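Local structure of putative uronate isomerase (4NAR) at residues Val224-Glu229 with Ser257-Lys262; Ala271-Gly276 with Tyr290-Pro295; Glu281-Gly286 with Ala350-Asn355; Gln303-Ala308 with Gly392-Ser397; Glu402-Met405 with Leu410-Val413. The protein is a putative uronate isomerase that may instead act as a lactate racemase, its true reaction being uncertain. All coordinates share one frame; numbering follows the deposited sequence.

Overall arrangement
Interactions 1, 2 and 3 are buried: the first ties the mixed seven-stranded sheet to the end of helix 241-259, the second sets a turn against strand 268-274, and the third joins two helices beside a sulfate. Interactions 2, 4 and 5 all reach the same five-stranded parallel sheet, and backbone bonds of the kind Gln-273 to Ile-305 and Val-272 to Leu-410 join their strands. Interaction 4 is a surface contact and interaction 5 is partly buried. Only interaction 1 has a direct hydrogen bond between its segments; interaction 3 adds a ring stack and water, whereas 2, 4 and 5 rest on van der Waals contact.

Interaction 1. Residues Val224-Glu229 with Ser257-Lys262; sequences VYEEEE and SQLHVK
The imidazole of His-260 meets the chain at Tyr-225 edge-on: Tyr-225 O lies almost in the ring plane, and CB of neighbouring Leu-259 sits over the rim of one face, while CG1 of Val-224 approaches obliquely, 4.0 Å from His-260 CE1. The C-terminal end of helix 241-259 is thereby fastened to strand 217-227 of the mixed seven-stranded sheet, against which that helix packs; His-260 is the first residue to leave helical geometry. One hydrogen bond makes the link. His-260 NE2 donates to Tyr-225 O over 2.6 Å, nearly straight at 163°, with the donor tilted 23° from the carbonyl plane. CG of the histidine stands beside its own backbone N (chi1 -62°), which swings the ring toward the strand, and Ser-256 OG holds ND1 from the helix side, so the ring is gripped at both nitrogens and its rotation is fixed. A phenylalanine in its place would probably leave Tyr-225 O without this donor and Ser-256 OG without its mate. Glu-226 works differently. Its carboxylate is paired in a salt bridge with Arg-234 on the adjoining strand, and the chain, extended beyond CG, crosses Leu-259 at about a right angle. That brings the charged end against a hydrocarbon branch point, with Glu-226 OE2 3.4 Å from Leu-259 CG.

Interaction 2. Residues Ala271-Gly276 with Tyr290-Pro295; sequences AVQVIG and YKLQRP
Leu-292 puts CD1 against two side chains of the strand at once, lying 3.6 Å from Ala-271 CB and 3.5 Å from Gln-273 NE2. The leucine and the glutamine come from opposite directions, and the amide nitrogen also nears the branch point, with Leu-292 CG 3.6 Å from Gln-273 NE2. The glutamine chain turns at chi2 (-80°), which folds its amide over toward the leucine. The polar atoms there are not left to the apolar neighbour: Gln-273 NE2 donates to Gly-288 O and OE1 accepts from the Gly-416 backbone, so the amide is pinned at both ends and its hydrocarbon and nitrogen flank can serve as packing surface. Residues 290-295 belong to the beta-alpha-beta crossover that links the parallel neighbours 268-274 and 302-308, and a type I turn from Tyr-290 to Gln-293 delivers Leu-292 onto the sheet. The turn is closed by Gln-293 N to Tyr-290 O. Leu-292 also touches Ile-304 and Ile-412 on the two strands flanking 268-274. Lys-291 contributes its root alone, CB lying 4.2 Å from Gln-273 NE2, while its bent chain leads away and its amine bonds to Gly-416 O.

Interaction 3. Residues Glu281-Gly286 with Ala350-Asn355; sequences EVWTAG and AAHVIN. With SO4 (sulfate ion), chain B.
Trp-283 and His-352 form an offset stack, the six-membered ring of the indole and the imidazole lying 4.3 Å apart between centroids with planes at 28°. Trp-283 CE3 stands over the centre of the imidazole face, while Trp-283 CZ3 comes within 3.3 Å of His-352 CG. Both rings are set anti to their own backbone N (chi1 -161° for the tryptophan, 159° for the histidine), and in this way each reaches across the gap between helices. Hydrogen bonds form a second group. The indole N-H of Trp-283 donates to sulfate O4 over 3.0 Å, the anion lying at the ring edge. Thr-72, His-180 and Asn-348 also bond to the sulfate, which probably came from the crystallisation liquor; the site is at most consistent with a pocket that can accept an anion. A water donates to Trp-283 O and has a weak bond to His-352 ND1, whereas His-352 NE2 is held by Tyr-329 OH, so the firm polar hold on the histidine is at NE2. Within 281-286, Glu-281 takes the N-cap position, and its carbonyl O accepts from Thr-284 OG1 and from Ala-285 N. Around the pair, helix 318-327 packs against Trp-283 through Met-320 and Ile-324, while helix 347-357, which carries His-352, turns its alanines to helices 173-186 and 332-341.

Interaction 4. Residues Gln303-Ala308 with Gly392-Ser397; sequences QIIIYA and GYMDPS
No backbone bond joins strand 302-308 to residues 392-397; the two segments converge, the CA atoms of Ile-305 and Met-394 being 8.0 Å apart and those of Tyr-307 and Pro-396 6.6 Å. Side chains close the gap. The selenomethionine Met-394, extended beyond CG, crosses Ile-305 at about a right angle and lays its selenium 3.7 Å from Ile-305 CD1, while its methyl CE comes 4.0 Å from Gln-303 NE2. Tyr-307, with CG anti to the backbone N (chi1 173°), extends its ring to the loop, where CE1 lies 3.1 Å from Pro-396 O and 4.0 Å from Pro-396 CB; the carbonyl meets the ring obliquely. Losing the ring to an alanine here is likely to open a gap beside Pro-396 and take away the group that packs against its CB. The loop is shaped by an Asx turn in which Asp-395 OD1 accepts from Ser-397 N over 3.2 Å, the donor standing above the carboxylate plane. In the five-stranded parallel sheet, strand 373-379 runs between 302-308 and the edge strand 392-393, so Met-394 reaches Ile-305 past the intervening strand, whose Ile-376 also touches Ile-305.

Interaction 5. Residues Glu402-Met405 with Leu410-Val413; sequences EDFM and LWIV
Residues 402-405, leaving a 3-10 turn, come back beside the start of strand 409-412, and the closest approach of the two backbones is at Phe-404 and Leu-410, whose CA atoms are 5.9 Å apart. The chains do not bond there: Phe-404 O stays 4.0 Å from Leu-410 N. Contact is made by two aromatic side chains, Phe-404 and Trp-411. The phenyl ring presents CD2 to the benzo part of the indole, 3.7 Å from both CZ3 and CE3 of Trp-411. Their planes are inclined at 33° and their centroids are 5.8 Å apart, so the rings meet obliquely. The root of the phenylalanine joins in too, with Phe-404 CB 4.1 Å from Trp-411 CE3. Trp-411 has CG anti to its backbone N (chi1 -171°), which extends the indole toward the loop. Phe-404 is buried, resting on Val-272 and Arg-270 of strand 268-274, next to the edge strand that carries Trp-411, and Ile-399 touches both rings. The loop thus covers one border of the parallel sheet. Chemically the meeting is carbon against carbon: no hydrogen bond or charge fixes its direction, and cohesion comes from van der Waals contact and from the burial of Phe-404, with the partly exposed indole covering one part of it.

Interaction 1. Residues Val224-Glu229 with Ser257-Lys262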
# COMPACT_ATOMS: atom_id res chain seq x y z
N VAL A 224 -0.84 3.73 13.86
CA VAL A 224 -0.07 2.49 13.97
C VAL A 224 -0.90 1.49 14.79
O VAL A 224 -1.54 1.87 15.79
CB VAL A 224 1.33 2.72 14.60
CG1 VAL A 224 2.17 1.46 14.52
CG2 VAL A 224 2.05 3.86 13.90
N TYR A 225 -0.90 0.23 14.38
CA TYR A 225 -1.75 -0.76 15.04
C TYR A 225 -1.19 -2.17 14.87
O TYR A 225 -0.34 -2.44 14.01
CB TYR A 225 -3.16 -0.72 14.46
CG TYR A 225 -3.13 -0.67 12.95
CD1 TYR A 225 -3.08 0.56 12.30
CD2 TYR A 225 -3.10 -1.83 12.18
CE1 TYR A 225 -3.02 0.63 10.91
CE2 TYR A 225 -3.05 -1.77 10.78
CZ TYR A 225 -3.00 -0.53 10.16
OH TYR A 225 -2.94 -0.43 8.78
N GLU A 226 -1.69 -3.08 15.70
CA GLU A 226 -1.45 -4.50 15.52
C GLU A 226 -2.71 -5.15 14.99
O GLU A 226 -3.82 -4.65 15.19
CB GLU A 226 -1.07 -5.15 16.84
CG GLU A 226 0.29 -4.75 17.34
CD GLU A 226 0.38 -4.81 18.84
OE1 GLU A 226 -0.66 -5.07 19.50
OE2 GLU A 226 1.49 -4.59 19.38
N GLU A 227 -2.53 -6.29 14.32
CA GLU A 227 -3.65 -7.12 13.92
C GLU A 227 -3.42 -8.54 14.39
O GLU A 227 -2.50 -9.22 13.93
CB GLU A 227 -3.84 -7.09 12.40
CG GLU A 227 -4.97 -7.99 11.95
CD GLU A 227 -5.50 -7.61 10.58
OE1 GLU A 227 -4.90 -6.71 9.94
OE2 GLU A 227 -6.52 -8.22 10.16
N GLU A 228 -4.25 -8.99 15.33
CA GLU A 228 -4.17 -10.37 15.79
C GLU A 228 -5.40 -11.13 15.28
O GLU A 228 -5.33 -11.88 14.29
CB GLU A 228 -4.09 -10.44 17.31
CG GLU A 228 -2.80 -9.85 17.88
CD GLU A 228 -2.56 -10.25 19.34
OE1 GLU A 228 -2.71 -9.37 20.22
OE2 GLU A 228 -2.24 -11.43 19.60
N GLU A 229 -6.52 -10.94 15.96
CA GLU A 229 -7.80 -11.40 15.46
C GLU A 229 -8.66 -10.18 15.18
O GLU A 229 -9.55 -10.21 14.34
CB GLU A 229 -8.48 -12.33 16.47
CG GLU A 229 -7.68 -13.59 16.74
CD GLU A 229 -8.57 -14.78 17.05
OE1 GLU A 229 -9.79 -14.55 17.27
OE2 GLU A 229 -8.04 -15.92 17.07
N SER A 257 8.47 -0.60 13.36
CA SER A 257 9.64 -1.47 13.27
C SER A 257 9.83 -2.37 14.51
O SER A 257 10.53 -3.37 14.46
CB SER A 257 10.91 -0.66 12.96
OG SER A 257 11.26 0.19 14.05
N GLN A 258 9.18 -2.02 15.62
CA GLN A 258 9.29 -2.80 16.85
C GLN A 258 8.11 -3.75 16.97
O GLN A 258 8.18 -4.74 17.69
CB GLN A 258 9.27 -1.88 18.07
CG GLN A 258 10.52 -1.03 18.30
CD GLN A 258 10.35 -0.09 19.50
OE1 GLN A 258 9.84 1.03 19.36
NE2 GLN A 258 10.75 -0.56 20.69
N LEU A 259 7.03 -3.44 16.28
CA LEU A 259 5.78 -4.17 16.44
C LEU A 259 5.48 -5.11 15.27
O LEU A 259 4.81 -6.14 15.44
CB LEU A 259 4.64 -3.16 16.58
CG LEU A 259 4.06 -2.82 17.96
CD1 LEU A 259 5.13 -2.62 19.01
CD2 LEU A 259 3.19 -1.58 17.83
N HIS A 260 5.97 -4.76 14.08
CA HIS A 260 5.53 -5.47 12.87
C HIS A 260 6.54 -6.46 12.27
O HIS A 260 6.33 -6.99 11.18
CB HIS A 260 5.05 -4.47 11.82
CG HIS A 260 3.87 -3.66 12.25
ND1 HIS A 260 3.68 -2.35 11.85
CD2 HIS A 260 2.81 -3.97 13.03
CE1 HIS A 260 2.55 -1.90 12.35
NE2 HIS A 260 2.00 -2.86 13.08
N VAL A 261 7.62 -6.74 13.00
CA VAL A 261 8.56 -7.75 12.54
C VAL A 261 8.50 -9.04 13.39
O VAL A 261 8.72 -9.00 14.61
CB VAL A 261 10.01 -7.21 12.46
CG1 VAL A 261 10.98 -8.31 12.00
CG2 VAL A 261 10.07 -6.02 11.51
N LYS A 262 8.18 -10.16 12.74
CA LYS A 262 8.24 -11.49 13.35
C LYS A 262 9.60 -12.13 13.11
O LYS A 262 10.14 -12.09 12.00
CB LYS A 262 7.15 -12.40 12.77
CG LYS A 262 5.70 -11.98 13.06
CD LYS A 262 5.41 -11.94 14.55
CE LYS A 262 3.91 -11.89 14.82
NZ LYS A 262 3.63 -11.68 16.28

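Interaction 2. Residues Ala271-Gly276 with Tyr290-Pro295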
# COMPACT_ATOMS: atom_id res chain seq x y z
N ALA A 271 5.57 -22.03 3.72
CA ALA A 271 4.83 -20.98 4.40
C ALA A 271 3.48 -20.83 3.72
O ALA A 271 3.40 -20.62 2.50
CB ALA A 271 5.60 -19.65 4.36
N VAL A 272 2.40 -20.96 4.50
CA VAL A 272 1.07 -20.68 3.98
C VAL A 272 0.64 -19.31 4.48
O VAL A 272 0.46 -19.11 5.69
CB VAL A 272 0.02 -21.74 4.39
CG1 VAL A 272 -1.38 -21.32 3.94
CG2 VAL A 272 0.38 -23.11 3.82
N GLN A 273 0.49 -18.37 3.55
CA GLN A 273 -0.02 -17.05 3.87
C GLN A 273 -1.56 -17.08 3.83
O GLN A 273 -2.16 -17.15 2.76
CB GLN A 273 0.56 -16.00 2.92
CG GLN A 273 2.03 -15.67 3.20
CD GLN A 273 2.21 -14.71 4.37
OE1 GLN A 273 1.35 -14.58 5.25
NE2 GLN A 273 3.36 -14.02 4.39
N VAL A 274 -2.18 -17.03 5.00
CA VAL A 274 -3.63 -17.15 5.10
C VAL A 274 -4.31 -15.79 4.85
O VAL A 274 -4.40 -14.96 5.75
CB VAL A 274 -4.02 -17.73 6.47
CG1 VAL A 274 -5.53 -17.87 6.61
CG2 VAL A 274 -3.29 -19.06 6.70
N ILE A 275 -4.78 -15.56 3.62
CA ILE A 275 -5.20 -14.22 3.20
C ILE A 275 -6.66 -13.89 3.52
O ILE A 275 -7.56 -14.68 3.22
CB ILE A 275 -4.98 -14.00 1.66
CG1 ILE A 275 -3.55 -14.35 1.25
CG2 ILE A 275 -5.31 -12.57 1.26
CD1 ILE A 275 -2.49 -13.66 2.08
N GLY A 276 -6.89 -12.72 4.11
CA GLY A 276 -8.23 -12.27 4.43
C GLY A 276 -9.02 -11.71 3.24
O GLY A 276 -8.45 -11.42 2.18
N TYR A 290 5.83 -10.92 -0.54
CA TYR A 290 6.76 -9.84 -0.16
C TYR A 290 7.23 -9.94 1.29
O TYR A 290 8.40 -9.68 1.59
CB TYR A 290 6.15 -8.44 -0.34
CG TYR A 290 5.33 -8.24 -1.59
CD1 TYR A 290 5.71 -8.80 -2.81
CD2 TYR A 290 4.17 -7.48 -1.54
CE1 TYR A 290 4.94 -8.60 -3.94
CE2 TYR A 290 3.39 -7.28 -2.68
CZ TYR A 290 3.78 -7.84 -3.87
OH TYR A 290 3.01 -7.65 -5.00
N LYS A 291 6.31 -10.30 2.20
CA LYS A 291 6.65 -10.30 3.63
C LYS A 291 7.60 -11.42 4.03
O LYS A 291 8.10 -11.44 5.16
CB LYS A 291 5.39 -10.35 4.51
CG LYS A 291 4.47 -9.15 4.35
CD LYS A 291 5.23 -7.85 4.59
CE LYS A 291 4.37 -6.84 5.35
NZ LYS A 291 3.18 -6.30 4.59
N LEU A 292 7.88 -12.32 3.09
CA LEU A 292 8.76 -13.45 3.36
C LEU A 292 10.08 -13.39 2.59
O LEU A 292 10.80 -14.40 2.51
CB LEU A 292 8.01 -14.76 3.06
CG LEU A 292 6.75 -14.99 3.93
CD1 LEU A 292 5.92 -16.19 3.47
CD2 LEU A 292 7.12 -15.11 5.43
N GLN A 293 10.43 -12.23 2.05
CA GLN A 293 11.58 -12.14 1.14
C GLN A 293 12.89 -11.56 1.69
O GLN A 293 13.87 -11.43 0.95
CB GLN A 293 11.21 -11.38 -0.14
CG GLN A 293 10.28 -12.15 -1.07
CD GLN A 293 10.03 -11.42 -2.38
OE1 GLN A 293 10.94 -10.76 -2.93
NE2 GLN A 293 8.79 -11.51 -2.87
N ARG A 294 12.92 -11.20 2.98
CA ARG A 294 14.21 -10.93 3.60
C ARG A 294 15.15 -12.13 3.43
O ARG A 294 14.69 -13.29 3.39
CB ARG A 294 14.06 -10.53 5.07
CG ARG A 294 13.73 -9.05 5.17
CD ARG A 294 13.99 -8.48 6.54
NE ARG A 294 13.89 -7.02 6.45
CZ ARG A 294 13.71 -6.21 7.49
NH1 ARG A 294 13.61 -6.71 8.72
NH2 ARG A 294 13.62 -4.90 7.29
N PRO A 295 16.45 -11.85 3.27
CA PRO A 295 17.37 -12.96 2.95
C PRO A 295 17.41 -13.96 4.10
O PRO A 295 17.46 -13.55 5.28
CB PRO A 295 18.73 -12.26 2.78
CG PRO A 295 18.59 -10.93 3.44
CD PRO A 295 17.14 -10.55 3.32

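Interaction 3. Residues Glu281-Gly286 with Ala350-Asn355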
# COMPACT_ATOMS: atom_id res chain seq x y z
N GLU A 281 -7.50 -9.56 -4.80
CA GLU A 281 -6.91 -9.96 -6.06
C GLU A 281 -5.43 -10.13 -5.80
O GLU A 281 -4.94 -9.74 -4.72
CB GLU A 281 -7.12 -8.86 -7.10
CG GLU A 281 -6.44 -7.56 -6.70
CD GLU A 281 -7.13 -6.32 -7.25
OE1 GLU A 281 -8.21 -6.44 -7.87
OE2 GLU A 281 -6.58 -5.20 -7.05
N VAL A 282 -4.72 -10.72 -6.76
CA VAL A 282 -3.30 -11.03 -6.58
C VAL A 282 -2.46 -9.77 -6.28
O VAL A 282 -1.52 -9.82 -5.47
CB VAL A 282 -2.74 -11.79 -7.79
CG1 VAL A 282 -1.28 -12.14 -7.57
CG2 VAL A 282 -3.57 -13.07 -8.03
N TRP A 283 -2.84 -8.66 -6.91
CA TRP A 283 -2.18 -7.37 -6.68
C TRP A 283 -1.96 -7.10 -5.20
O TRP A 283 -0.88 -6.67 -4.81
CB TRP A 283 -3.00 -6.23 -7.29
CG TRP A 283 -2.22 -4.95 -7.50
CD1 TRP A 283 -2.27 -3.80 -6.75
CD2 TRP A 283 -1.29 -4.69 -8.57
NE1 TRP A 283 -1.43 -2.84 -7.29
CE2 TRP A 283 -0.82 -3.36 -8.40
CE3 TRP A 283 -0.82 -5.44 -9.65
CZ2 TRP A 283 0.12 -2.78 -9.28
CZ3 TRP A 283 0.10 -4.87 -10.53
CH2 TRP A 283 0.56 -3.55 -10.33
N THR A 284 -2.97 -7.34 -4.37
CA THR A 284 -2.76 -7.18 -2.93
C THR A 284 -2.37 -8.47 -2.21
O THR A 284 -1.60 -8.43 -1.24
CB THR A 284 -3.96 -6.55 -2.23
OG1 THR A 284 -5.16 -7.26 -2.61
CG2 THR A 284 -4.07 -5.09 -2.61
N ALA A 285 -2.88 -9.62 -2.67
CA ALA A 285 -2.56 -10.87 -1.99
C ALA A 285 -1.07 -11.22 -2.14
O ALA A 285 -0.54 -12.02 -1.35
CB ALA A 285 -3.43 -12.00 -2.48
N GLY A 286 -0.42 -10.59 -3.12
CA GLY A 286 1.02 -10.72 -3.30
C GLY A 286 1.84 -10.32 -2.07
O GLY A 286 3.00 -10.74 -1.94
N ALA A 350 5.25 -4.32 -14.32
CA ALA A 350 6.57 -4.93 -14.38
C ALA A 350 7.15 -5.10 -12.98
O ALA A 350 7.65 -6.18 -12.61
CB ALA A 350 7.53 -4.10 -15.26
N ALA A 351 7.07 -4.04 -12.18
CA ALA A 351 7.60 -4.10 -10.81
C ALA A 351 6.83 -5.14 -9.97
O ALA A 351 7.43 -5.91 -9.21
CB ALA A 351 7.56 -2.70 -10.15
N HIS A 352 5.51 -5.17 -10.14
CA HIS A 352 4.64 -6.07 -9.37
C HIS A 352 5.04 -7.54 -9.55
O HIS A 352 5.21 -8.29 -8.58
CB HIS A 352 3.20 -5.90 -9.83
CG HIS A 352 2.32 -7.08 -9.51
ND1 HIS A 352 1.88 -7.36 -8.24
CD2 HIS A 352 1.78 -8.03 -10.32
CE1 HIS A 352 1.11 -8.44 -8.27
NE2 HIS A 352 1.04 -8.87 -9.52
N VAL A 353 5.18 -7.92 -10.81
CA VAL A 353 5.56 -9.27 -11.21
C VAL A 353 6.90 -9.71 -10.58
O VAL A 353 7.00 -10.79 -10.01
CB VAL A 353 5.52 -9.34 -12.77
CG1 VAL A 353 6.71 -10.06 -13.33
CG2 VAL A 353 4.17 -9.91 -13.23
N ILE A 354 7.93 -8.87 -10.64
CA ILE A 354 9.20 -9.18 -9.99
C ILE A 354 9.00 -9.28 -8.48
O ILE A 354 9.52 -10.20 -7.84
CB ILE A 354 10.23 -8.07 -10.25
CG1 ILE A 354 10.47 -7.88 -11.75
CG2 ILE A 354 11.54 -8.38 -9.50
CD1 ILE A 354 11.27 -6.61 -12.11
N ASN A 355 8.26 -8.32 -7.93
CA ASN A 355 7.96 -8.30 -6.51
C ASN A 355 7.37 -9.62 -6.00
O ASN A 355 7.82 -10.18 -4.99
CB ASN A 355 7.04 -7.12 -6.20
CG ASN A 355 7.79 -5.80 -6.10
OD1 ASN A 355 9.00 -5.77 -5.80
ND2 ASN A 355 7.08 -4.68 -6.34
S SO4 B . -0.63 0.80 -6.36
O1 SO4 B . 0.52 1.63 -6.00
O2 SO4 B . -1.87 1.48 -5.95
O3 SO4 B . -0.63 0.57 -7.81
O4 SO4 B . -0.53 -0.50 -5.67
O HOH W 1 1.70 -5.20 -5.63

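Interaction 4. Residues Gln303-Ala308 with Gly392-Ser397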
# COMPACT_ATOMS: atom_id res chain seq x y z
N GLN A 303 8.56 -23.10 -0.44
CA GLN A 303 7.28 -22.82 -1.06
C GLN A 303 6.54 -21.73 -0.30
O GLN A 303 6.31 -21.85 0.92
CB GLN A 303 6.40 -24.06 -1.06
CG GLN A 303 6.85 -25.16 -2.00
CD GLN A 303 6.04 -26.42 -1.81
OE1 GLN A 303 5.88 -26.90 -0.68
NE2 GLN A 303 5.50 -26.96 -2.90
N ILE A 304 6.18 -20.67 -1.02
CA ILE A 304 5.19 -19.73 -0.52
C ILE A 304 3.83 -20.03 -1.15
O ILE A 304 3.69 -20.00 -2.38
CB ILE A 304 5.58 -18.27 -0.80
CG1 ILE A 304 6.99 -18.00 -0.29
CG2 ILE A 304 4.59 -17.34 -0.13
CD1 ILE A 304 7.40 -16.55 -0.38
N ILE A 305 2.86 -20.33 -0.30
CA ILE A 305 1.50 -20.64 -0.73
C ILE A 305 0.55 -19.54 -0.31
O ILE A 305 0.30 -19.33 0.89
CB ILE A 305 1.02 -21.98 -0.12
CG1 ILE A 305 1.89 -23.13 -0.63
CG2 ILE A 305 -0.46 -22.22 -0.44
CD1 ILE A 305 1.99 -24.28 0.35
N ILE A 306 -0.00 -18.84 -1.29
CA ILE A 306 -0.94 -17.77 -1.04
C ILE A 306 -2.34 -18.36 -1.01
O ILE A 306 -2.97 -18.63 -2.05
CB ILE A 306 -0.79 -16.68 -2.12
CG1 ILE A 306 0.59 -16.03 -1.98
CG2 ILE A 306 -1.91 -15.63 -2.02
CD1 ILE A 306 1.15 -15.56 -3.30
N TYR A 307 -2.84 -18.60 0.20
CA TYR A 307 -4.11 -19.28 0.35
C TYR A 307 -5.21 -18.24 0.45
O TYR A 307 -5.29 -17.48 1.42
CB TYR A 307 -4.05 -20.21 1.57
CG TYR A 307 -5.36 -20.86 1.97
CD1 TYR A 307 -6.12 -21.58 1.05
CD2 TYR A 307 -5.81 -20.78 3.28
CE1 TYR A 307 -7.34 -22.20 1.44
CE2 TYR A 307 -6.99 -21.38 3.68
CZ TYR A 307 -7.76 -22.09 2.77
OH TYR A 307 -8.93 -22.67 3.22
N ALA A 308 -6.04 -18.20 -0.60
CA ALA A 308 -7.07 -17.19 -0.77
C ALA A 308 -8.15 -17.71 -1.72
O ALA A 308 -8.21 -17.29 -2.89
CB ALA A 308 -6.46 -15.91 -1.31
N GLY A 392 2.66 -21.39 -9.40
CA GLY A 392 2.19 -22.71 -9.00
C GLY A 392 0.71 -22.72 -8.62
O GLY A 392 0.06 -21.66 -8.59
N TYR A 393 0.18 -23.91 -8.33
CA TYR A 393 -1.24 -24.06 -7.95
C TYR A 393 -1.44 -25.09 -6.85
O TYR A 393 -0.75 -26.11 -6.80
CB TYR A 393 -2.08 -24.46 -9.17
CG TYR A 393 -3.54 -24.79 -8.84
CD1 TYR A 393 -3.94 -26.10 -8.56
CD2 TYR A 393 -4.51 -23.79 -8.80
CE1 TYR A 393 -5.27 -26.39 -8.26
CE2 TYR A 393 -5.84 -24.07 -8.50
CZ TYR A 393 -6.21 -25.37 -8.24
OH TYR A 393 -7.53 -25.65 -7.94
N MSE A 394 -2.39 -24.82 -5.96
CA MSE A 394 -2.89 -25.83 -5.03
C MSE A 394 -4.38 -25.64 -4.88
O MSE A 394 -4.87 -24.50 -4.79
CB MSE A 394 -2.21 -25.75 -3.65
CG MSE A 394 -0.95 -26.59 -3.52
SE MSE A 394 -0.20 -26.52 -1.70
CE MSE A 394 1.56 -27.28 -2.10
N ASP A 395 -5.11 -26.75 -4.90
CA ASP A 395 -6.54 -26.75 -4.64
C ASP A 395 -6.74 -26.15 -3.26
O ASP A 395 -6.24 -26.70 -2.28
CB ASP A 395 -7.06 -28.18 -4.66
CG ASP A 395 -8.58 -28.27 -4.73
OD1 ASP A 395 -9.28 -27.28 -4.36
OD2 ASP A 395 -9.08 -29.34 -5.14
N PRO A 396 -7.44 -25.00 -3.19
CA PRO A 396 -7.69 -24.30 -1.91
C PRO A 396 -8.50 -25.14 -0.93
O PRO A 396 -8.39 -24.93 0.28
CB PRO A 396 -8.51 -23.06 -2.33
CG PRO A 396 -9.12 -23.44 -3.66
CD PRO A 396 -8.07 -24.29 -4.33
N SER A 397 -9.30 -26.08 -1.44
CA SER A 397 -10.13 -26.91 -0.57
C SER A 397 -9.29 -27.97 0.14
O SER A 397 -9.73 -28.54 1.13
CB SER A 397 -11.25 -27.59 -1.36
OG SER A 397 -10.75 -28.69 -2.11

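Interaction 5. Residues Glu402-Met405 with Leu410-Val413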
# COMPACT_ATOMS: atom_id res chain seq x y z
N GLU A 402 -3.49 -28.19 9.89
CA GLU A 402 -2.87 -29.36 10.52
C GLU A 402 -1.75 -29.97 9.67
O GLU A 402 -0.88 -30.66 10.20
CB GLU A 402 -3.91 -30.44 10.87
CG GLU A 402 -4.84 -30.07 12.02
CD GLU A 402 -5.90 -29.05 11.62
OE1 GLU A 402 -6.23 -28.97 10.40
OE2 GLU A 402 -6.40 -28.33 12.52
N ASP A 403 -1.79 -29.72 8.37
CA ASP A 403 -0.74 -30.17 7.47
C ASP A 403 0.49 -29.27 7.53
O ASP A 403 1.48 -29.54 6.85
CB ASP A 403 -1.24 -30.25 6.02
CG ASP A 403 -2.38 -31.25 5.84
OD1 ASP A 403 -2.42 -32.26 6.58
OD2 ASP A 403 -3.24 -31.02 4.95
N PHE A 404 0.46 -28.20 8.32
CA PHE A 404 1.58 -27.25 8.30
C PHE A 404 2.18 -26.93 9.66
O PHE A 404 2.55 -25.78 9.91
CB PHE A 404 1.22 -25.96 7.53
CG PHE A 404 0.89 -26.21 6.08
CD1 PHE A 404 1.89 -26.17 5.11
CD2 PHE A 404 -0.40 -26.53 5.69
CE1 PHE A 404 1.60 -26.42 3.76
CE2 PHE A 404 -0.70 -26.79 4.35
CZ PHE A 404 0.30 -26.73 3.38
N MSE A 405 2.29 -27.94 10.52
CA MSE A 405 2.82 -27.74 11.88
C MSE A 405 4.19 -28.37 12.10
O MSE A 405 4.74 -28.31 13.20
CB MSE A 405 1.84 -28.28 12.92
CG MSE A 405 0.39 -28.28 12.48
SE MSE A 405 -0.78 -27.36 13.75
CE MSE A 405 -0.64 -25.52 13.04
N LEU A 410 5.04 -23.11 8.22
CA LEU A 410 4.39 -22.05 8.98
C LEU A 410 3.02 -21.69 8.40
O LEU A 410 2.88 -21.45 7.20
CB LEU A 410 5.27 -20.80 9.04
CG LEU A 410 5.83 -20.40 10.41
CD1 LEU A 410 6.03 -18.89 10.48
CD2 LEU A 410 4.95 -20.89 11.58
N TRP A 411 2.03 -21.65 9.29
CA TRP A 411 0.68 -21.24 8.96
C TRP A 411 0.54 -19.81 9.49
O TRP A 411 0.42 -19.60 10.69
CB TRP A 411 -0.31 -22.19 9.63
CG TRP A 411 -1.75 -22.04 9.25
CD1 TRP A 411 -2.72 -21.38 9.95
CD2 TRP A 411 -2.41 -22.62 8.11
NE1 TRP A 411 -3.94 -21.50 9.31
CE2 TRP A 411 -3.77 -22.25 8.18
CE3 TRP A 411 -1.98 -23.41 7.03
CZ2 TRP A 411 -4.70 -22.64 7.21
CZ3 TRP A 411 -2.90 -23.79 6.08
CH2 TRP A 411 -4.24 -23.41 6.17
N ILE A 412 0.58 -18.85 8.57
CA ILE A 412 0.63 -17.43 8.93
C ILE A 412 -0.75 -16.80 8.89
O ILE A 412 -1.35 -16.66 7.82
CB ILE A 412 1.56 -16.65 7.97
CG1 ILE A 412 2.92 -17.36 7.84
CG2 ILE A 412 1.73 -15.20 8.42
CD1 ILE A 412 3.82 -16.75 6.78
N VAL A 413 -1.25 -16.42 10.08
CA VAL A 413 -2.51 -15.70 10.22
C VAL A 413 -2.27 -14.51 11.13
O VAL A 413 -1.73 -14.67 12.22
CB VAL A 413 -3.62 -16.56 10.88
CG1 VAL A 413 -4.91 -15.75 11.05
CG2 VAL A 413 -3.89 -17.82 10.07